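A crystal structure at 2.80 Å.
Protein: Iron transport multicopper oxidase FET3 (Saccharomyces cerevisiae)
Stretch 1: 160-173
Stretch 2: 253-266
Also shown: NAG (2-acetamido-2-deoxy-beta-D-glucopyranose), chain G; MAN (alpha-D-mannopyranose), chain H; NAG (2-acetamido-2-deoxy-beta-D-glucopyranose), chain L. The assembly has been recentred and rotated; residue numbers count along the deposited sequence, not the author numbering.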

# COMPACT_ATOMS: atom_id res chain seq x y z
N PRO A 160 21.30 -9.78 11.43
CA PRO A 160 21.44 -8.55 12.22
C PRO A 160 21.32 -7.26 11.38
O PRO A 160 21.01 -6.20 11.93
N THR A 161 21.54 -7.37 10.08
CA THR A 161 21.50 -6.23 9.17
C THR A 161 20.07 -5.83 8.88
O THR A 161 19.82 -4.73 8.41
N GLY A 162 19.13 -6.73 9.15
CA GLY A 162 17.74 -6.51 8.76
C GLY A 162 17.54 -6.66 7.26
O GLY A 162 16.53 -6.21 6.72
N ALA A 163 18.49 -7.32 6.59
CA ALA A 163 18.42 -7.56 5.15
C ALA A 163 17.11 -8.25 4.79
O ALA A 163 16.78 -9.31 5.33
N GLU A 164 16.37 -7.62 3.89
CA GLU A 164 15.12 -8.13 3.38
C GLU A 164 15.38 -9.24 2.38
O GLU A 164 16.29 -9.10 1.55
N PRO A 165 14.58 -10.33 2.42
CA PRO A 165 14.75 -11.47 1.51
C PRO A 165 14.59 -11.10 0.05
O PRO A 165 13.71 -10.34 -0.30
N ILE A 166 15.44 -11.66 -0.79
CA ILE A 166 15.51 -11.31 -2.20
C ILE A 166 14.58 -12.19 -3.03
O ILE A 166 14.64 -13.41 -2.93
N PRO A 167 13.71 -11.55 -3.85
CA PRO A 167 12.72 -12.25 -4.68
C PRO A 167 13.37 -12.97 -5.86
O PRO A 167 14.54 -12.72 -6.15
N GLN A 168 12.64 -13.85 -6.54
CA GLN A 168 13.24 -14.67 -7.57
C GLN A 168 12.99 -14.16 -8.97
O GLN A 168 13.77 -14.46 -9.87
N ASN A 169 11.91 -13.40 -9.15
CA ASN A 169 11.53 -12.87 -10.45
C ASN A 169 10.52 -11.75 -10.36
O ASN A 169 9.78 -11.64 -9.38
N LEU A 170 10.47 -10.93 -11.41
CA LEU A 170 9.36 -10.01 -11.63
C LEU A 170 8.23 -10.70 -12.40
O LEU A 170 8.49 -11.47 -13.32
N ILE A 171 7.00 -10.42 -12.02
CA ILE A 171 5.84 -10.94 -12.72
C ILE A 171 4.84 -9.85 -13.13
O ILE A 171 4.85 -8.75 -12.56
N VAL A 172 4.05 -10.14 -14.16
CA VAL A 172 2.92 -9.30 -14.60
C VAL A 172 1.69 -10.17 -14.72
O VAL A 172 1.78 -11.28 -15.27
N ASN A 173 0.55 -9.68 -14.23
CA ASN A 173 -0.71 -10.46 -14.25
C ASN A 173 -0.49 -11.89 -13.85
O ASN A 173 -1.06 -12.78 -14.44
N MET A 253 8.31 -3.61 -20.91
CA MET A 253 9.49 -3.83 -20.10
C MET A 253 9.28 -3.45 -18.64
O MET A 253 8.80 -2.36 -18.34
N GLN A 254 9.62 -4.36 -17.74
CA GLN A 254 9.66 -4.05 -16.31
C GLN A 254 11.04 -4.38 -15.71
O GLN A 254 11.68 -5.38 -16.06
N LYS A 255 11.52 -3.51 -14.81
CA LYS A 255 12.88 -3.65 -14.29
C LYS A 255 12.90 -3.46 -12.77
O LYS A 255 12.22 -2.57 -12.26
N PHE A 256 13.66 -4.31 -12.08
CA PHE A 256 13.87 -4.18 -10.64
C PHE A 256 14.51 -2.84 -10.31
O PHE A 256 15.35 -2.34 -11.08
N ASP A 257 14.15 -2.26 -9.17
CA ASP A 257 14.98 -1.24 -8.55
C ASP A 257 15.96 -1.95 -7.61
O ASP A 257 15.67 -2.16 -6.42
N ASP A 258 17.10 -2.35 -8.15
CA ASP A 258 17.98 -3.28 -7.43
C ASP A 258 18.69 -2.59 -6.26
O ASP A 258 19.30 -3.23 -5.41
N THR A 259 18.60 -1.28 -6.25
CA THR A 259 18.98 -0.44 -5.12
C THR A 259 18.40 -0.96 -3.80
O THR A 259 19.06 -0.92 -2.76
N MET A 260 17.18 -1.47 -3.86
CA MET A 260 16.46 -1.89 -2.67
C MET A 260 16.89 -3.27 -2.22
O MET A 260 16.59 -3.67 -1.09
N LEU A 261 17.61 -3.97 -3.09
CA LEU A 261 18.04 -5.33 -2.83
C LEU A 261 19.32 -5.32 -2.01
O LEU A 261 20.24 -4.56 -2.32
N ASP A 262 19.39 -6.16 -0.98
CA ASP A 262 20.57 -6.19 -0.14
C ASP A 262 21.79 -6.59 -0.96
O ASP A 262 22.81 -5.93 -0.92
N VAL A 263 21.67 -7.70 -1.69
CA VAL A 263 22.69 -8.17 -2.62
C VAL A 263 21.98 -8.57 -3.91
O VAL A 263 20.81 -8.88 -3.90
N ILE A 264 22.69 -8.55 -5.03
CA ILE A 264 22.10 -9.00 -6.28
C ILE A 264 22.64 -10.39 -6.61
O ILE A 264 23.82 -10.52 -6.95
N PRO A 265 21.80 -11.44 -6.49
CA PRO A 265 22.26 -12.78 -6.89
C PRO A 265 22.55 -12.79 -8.37
O PRO A 265 21.81 -12.19 -9.16
N SER A 266 23.63 -13.45 -8.76
CA SER A 266 24.17 -13.34 -10.12
C SER A 266 23.26 -13.92 -11.22
O SER A 266 23.45 -13.63 -12.40

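Strands 169-172 and 253-256 run roughly antiparallel, their directions 145° apart and their axes 8.1 Å apart at closest approach, a spacing that side chains must fill. Met253 lies beyond reach of stretch 1, so the contact begins at Gln254, whose CA-to-CB bond points toward it. With chi1 p and chi2 t, this buried side chain extends far enough for Gln254 NE2 to donate a hydrogen bond to Ile171 O at 3.1 Å, the single hydrogen bond between the stretches. A glutamine suits the place because its amide can serve a backbone carbonyl while its CG methylene packs against an apolar side chain: Gln254 CG lies 3.8 Å from Leu170 CD1. Val172, also pointing toward stretch 2, brings CG2 to 3.1 Å from Gln254 OE1, a tight approach.

Lys255 points away, as alternation along a strand would suggest, and its extended chain carries CE to 3.4 Å from O5 of the chain L NAG. Phe256 starts sideways, but its ring (chi1 -95°, between wells) swings back to the contact. Leu170, in the common m,t rotamer, lays CD2 over one ring face, 3.8 Å from the centroid of Phe256 and 15° off its normal, a CH-pi arrangement. Pro167 meets the ring edge, with CG 3.5 Å from Phe256 CE2. The flat aromatic thus offers different surfaces to a branched aliphatic chain and a compact proline ring.

Asp257, Asp258 and Thr259 make no contact as the chain turns into a short 3-10 segment. At its end Met260 (m,t,p) points sideways; its carbonyl O is 3.4 Å from Glu164 OE1, but both are acceptors and no hydrogen bond joins them. Leu261 (m,t) turns the end of its side chain inward, placing CD2 3.8 Å from Pro167 CD and 4.3 Å from Ile166 CG2. Asp262, chi1 t, points toward stretch 1 yet finds no polar partner there: its CG packs 3.6 Å from Ala163 CB, the one side-chain carbon that alanine has, while its exposed setting leaves the carboxylate accessible to solvent.

Val263 (m) meets Ile166 through CG2, 3.5 Å from Ile166 CD1. Ile264 points away, but Pro265 turns back and sets CD 3.8 Å from Ile166 CG2. Ile166 (chi1 m) therefore bridges several apolar neighbours, a role suited to its branched shape. Ser266 lies out of reach.

On stretch 1, glycans occupy other sites: Asn169, pointing away, donates from ND2 to mannose O2 at 3.1 Å, and Asn173 ND2 is bonded covalently to C1 of the chain G NAG.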

# COMPACT_ATOMS: atom_id res chain seq x y z
CB PRO A 160 22.86 -8.66 12.78
CG PRO A 160 23.30 -10.05 12.49
CD PRO A 160 22.59 -10.47 11.29
CB THR A 161 22.18 -6.60 7.84
OG1 THR A 161 23.57 -6.84 8.10
CG2 THR A 161 22.07 -5.47 6.80
CB ALA A 163 19.60 -8.39 4.69
CB GLU A 164 14.41 -6.98 2.68
CG GLU A 164 15.45 -5.95 2.20
CD GLU A 164 15.09 -4.59 2.69
OE1 GLU A 164 15.56 -3.56 2.11
OE2 GLU A 164 14.30 -4.55 3.65
CB PRO A 165 13.64 -12.44 1.93
CG PRO A 165 12.72 -11.66 2.73
CD PRO A 165 13.47 -10.55 3.36
CB ILE A 166 16.97 -11.40 -2.67
CG1 ILE A 166 17.76 -10.30 -1.96
CG2 ILE A 166 17.08 -11.24 -4.17
CD1 ILE A 166 19.12 -10.73 -1.55
CB PRO A 167 11.82 -11.12 -5.19
CG PRO A 167 12.59 -9.89 -5.05
CD PRO A 167 13.67 -10.09 -4.03
CB GLN A 168 12.81 -16.12 -7.42
CG GLN A 168 13.66 -16.91 -6.40
CD GLN A 168 13.58 -16.32 -5.00
OE1 GLN A 168 12.61 -16.54 -4.27
NE2 GLN A 168 14.59 -15.55 -4.62
CB ASN A 169 10.92 -13.97 -11.32
CG ASN A 169 11.93 -14.62 -12.23
OD1 ASN A 169 12.67 -13.95 -12.98
ND2 ASN A 169 11.98 -15.95 -12.17
CB LEU A 170 9.83 -8.77 -12.41
CG LEU A 170 10.79 -7.83 -11.66
CD1 LEU A 170 11.13 -6.60 -12.48
CD2 LEU A 170 10.19 -7.42 -10.33
CB ILE A 171 5.16 -12.05 -11.89
CG1 ILE A 171 4.81 -11.54 -10.49
CG2 ILE A 171 6.08 -13.25 -11.81
CD1 ILE A 171 3.86 -12.41 -9.77
CB VAL A 172 3.10 -8.62 -16.01
CG1 VAL A 172 3.25 -7.16 -15.87
CG2 VAL A 172 4.24 -9.22 -16.83
CB ASN A 173 -1.37 -10.43 -15.63
CG ASN A 173 -2.23 -9.23 -15.82
OD1 ASN A 173 -2.08 -8.21 -15.12
ND2 ASN A 173 -3.15 -9.33 -16.79
CB MET A 253 10.62 -2.99 -20.68
CG MET A 253 11.99 -3.60 -20.47
SD MET A 253 12.39 -4.97 -21.57
CE MET A 253 11.05 -4.84 -22.72
CB GLN A 254 8.47 -4.70 -15.55
CG GLN A 254 8.57 -6.16 -15.31
CD GLN A 254 7.22 -6.81 -14.96
OE1 GLN A 254 6.66 -7.55 -15.76
NE2 GLN A 254 6.72 -6.57 -13.75
CB LYS A 255 13.77 -2.60 -14.96
CG LYS A 255 15.25 -2.79 -14.75
CD LYS A 255 16.04 -1.65 -15.35
CE LYS A 255 17.51 -2.00 -15.52
NZ LYS A 255 18.01 -2.94 -14.47
CB PHE A 256 14.87 -5.23 -10.16
CG PHE A 256 14.27 -6.50 -9.64
CD1 PHE A 256 14.12 -7.60 -10.46
CD2 PHE A 256 13.96 -6.62 -8.28
CE1 PHE A 256 13.61 -8.77 -9.96
CE2 PHE A 256 13.45 -7.79 -7.77
CZ PHE A 256 13.27 -8.87 -8.60
CB ASP A 257 14.12 -0.26 -7.78
CG ASP A 257 14.92 0.79 -7.04
OD1 ASP A 257 14.27 1.67 -6.44
OD2 ASP A 257 16.17 0.73 -7.03
CB ASP A 258 18.96 -3.95 -8.39
CG ASP A 258 19.75 -2.95 -9.21
OD1 ASP A 258 19.89 -3.15 -10.43
OD2 ASP A 258 20.21 -1.94 -8.62
CB THR A 259 18.48 0.98 -5.43
OG1 THR A 259 19.53 1.66 -6.10
CG2 THR A 259 17.98 1.76 -4.19
CB MET A 260 14.95 -1.84 -2.94
CG MET A 260 14.52 -0.47 -3.42
SD MET A 260 12.79 -0.30 -3.82
CE MET A 260 11.98 -0.40 -2.21
CB LEU A 261 18.25 -6.08 -4.14
CG LEU A 261 17.02 -6.37 -5.01
CD1 LEU A 261 17.42 -7.21 -6.21
CD2 LEU A 261 15.90 -7.07 -4.23
CB ASP A 262 20.38 -7.15 1.03
CG ASP A 262 21.60 -7.21 1.93
OD1 ASP A 262 22.25 -8.29 2.00
OD2 ASP A 262 21.94 -6.15 2.53
CB VAL A 263 23.52 -9.39 -2.05
CG1 VAL A 263 24.25 -9.02 -0.76
CG2 VAL A 263 22.64 -10.61 -1.81
CB ILE A 264 22.38 -8.02 -7.44
CG1 ILE A 264 21.80 -6.64 -7.12
CG2 ILE A 264 21.82 -8.58 -8.74
CD1 ILE A 264 22.23 -5.54 -8.06
CB PRO A 265 21.07 -13.69 -6.57
CG PRO A 265 19.91 -12.78 -6.41
CD PRO A 265 20.42 -11.44 -5.99
CB SER A 266 25.53 -14.02 -10.17
OG SER A 266 25.42 -15.31 -9.61
C1 NAG G . -4.13 -8.26 -16.90
C2 NAG G . -4.66 -8.30 -18.33
C3 NAG G . -5.82 -7.33 -18.51
C4 NAG G . -6.89 -7.47 -17.43
C5 NAG G . -6.23 -7.49 -16.07
C6 NAG G . -7.29 -7.89 -15.06
C7 NAG G . -3.32 -8.77 -20.33
C8 NAG G . -2.40 -8.22 -21.41
N2 NAG G . -3.60 -8.00 -19.28
O3 NAG G . -6.41 -7.57 -19.76
O4 NAG G . -7.76 -6.34 -17.39
O5 NAG G . -5.22 -8.46 -16.02
O6 NAG G . -6.78 -7.82 -13.75
O7 NAG G . -3.79 -9.89 -20.46
C1 MAN H . 16.19 -18.38 -13.32
C2 MAN H . 15.78 -16.94 -13.60
C3 MAN H . 16.03 -16.05 -12.39
C4 MAN H . 15.44 -16.69 -11.14
C5 MAN H . 15.99 -18.08 -10.95
C6 MAN H . 15.33 -18.72 -9.74
O2 MAN H . 14.41 -16.90 -13.87
O3 MAN H . 15.43 -14.79 -12.58
O4 MAN H . 15.75 -15.91 -10.02
O5 MAN H . 15.66 -18.85 -12.09
O6 MAN H . 15.75 -20.07 -9.69
C1 NAG L . 18.62 -4.66 -18.01
C2 NAG L . 19.83 -5.23 -18.74
C3 NAG L . 21.01 -4.26 -18.83
C4 NAG L . 20.61 -2.96 -19.47
C5 NAG L . 19.46 -2.43 -18.62
C6 NAG L . 18.93 -1.11 -19.17
C7 NAG L . 20.54 -7.56 -18.82
C8 NAG L . 19.90 -7.77 -20.16
N2 NAG L . 20.24 -6.46 -18.12
O3 NAG L . 22.04 -4.79 -19.63
O4 NAG L . 21.75 -2.12 -19.49
O5 NAG L . 18.37 -3.37 -18.54
O6 NAG L . 18.28 -1.36 -20.39
O7 NAG L . 21.34 -8.41 -18.42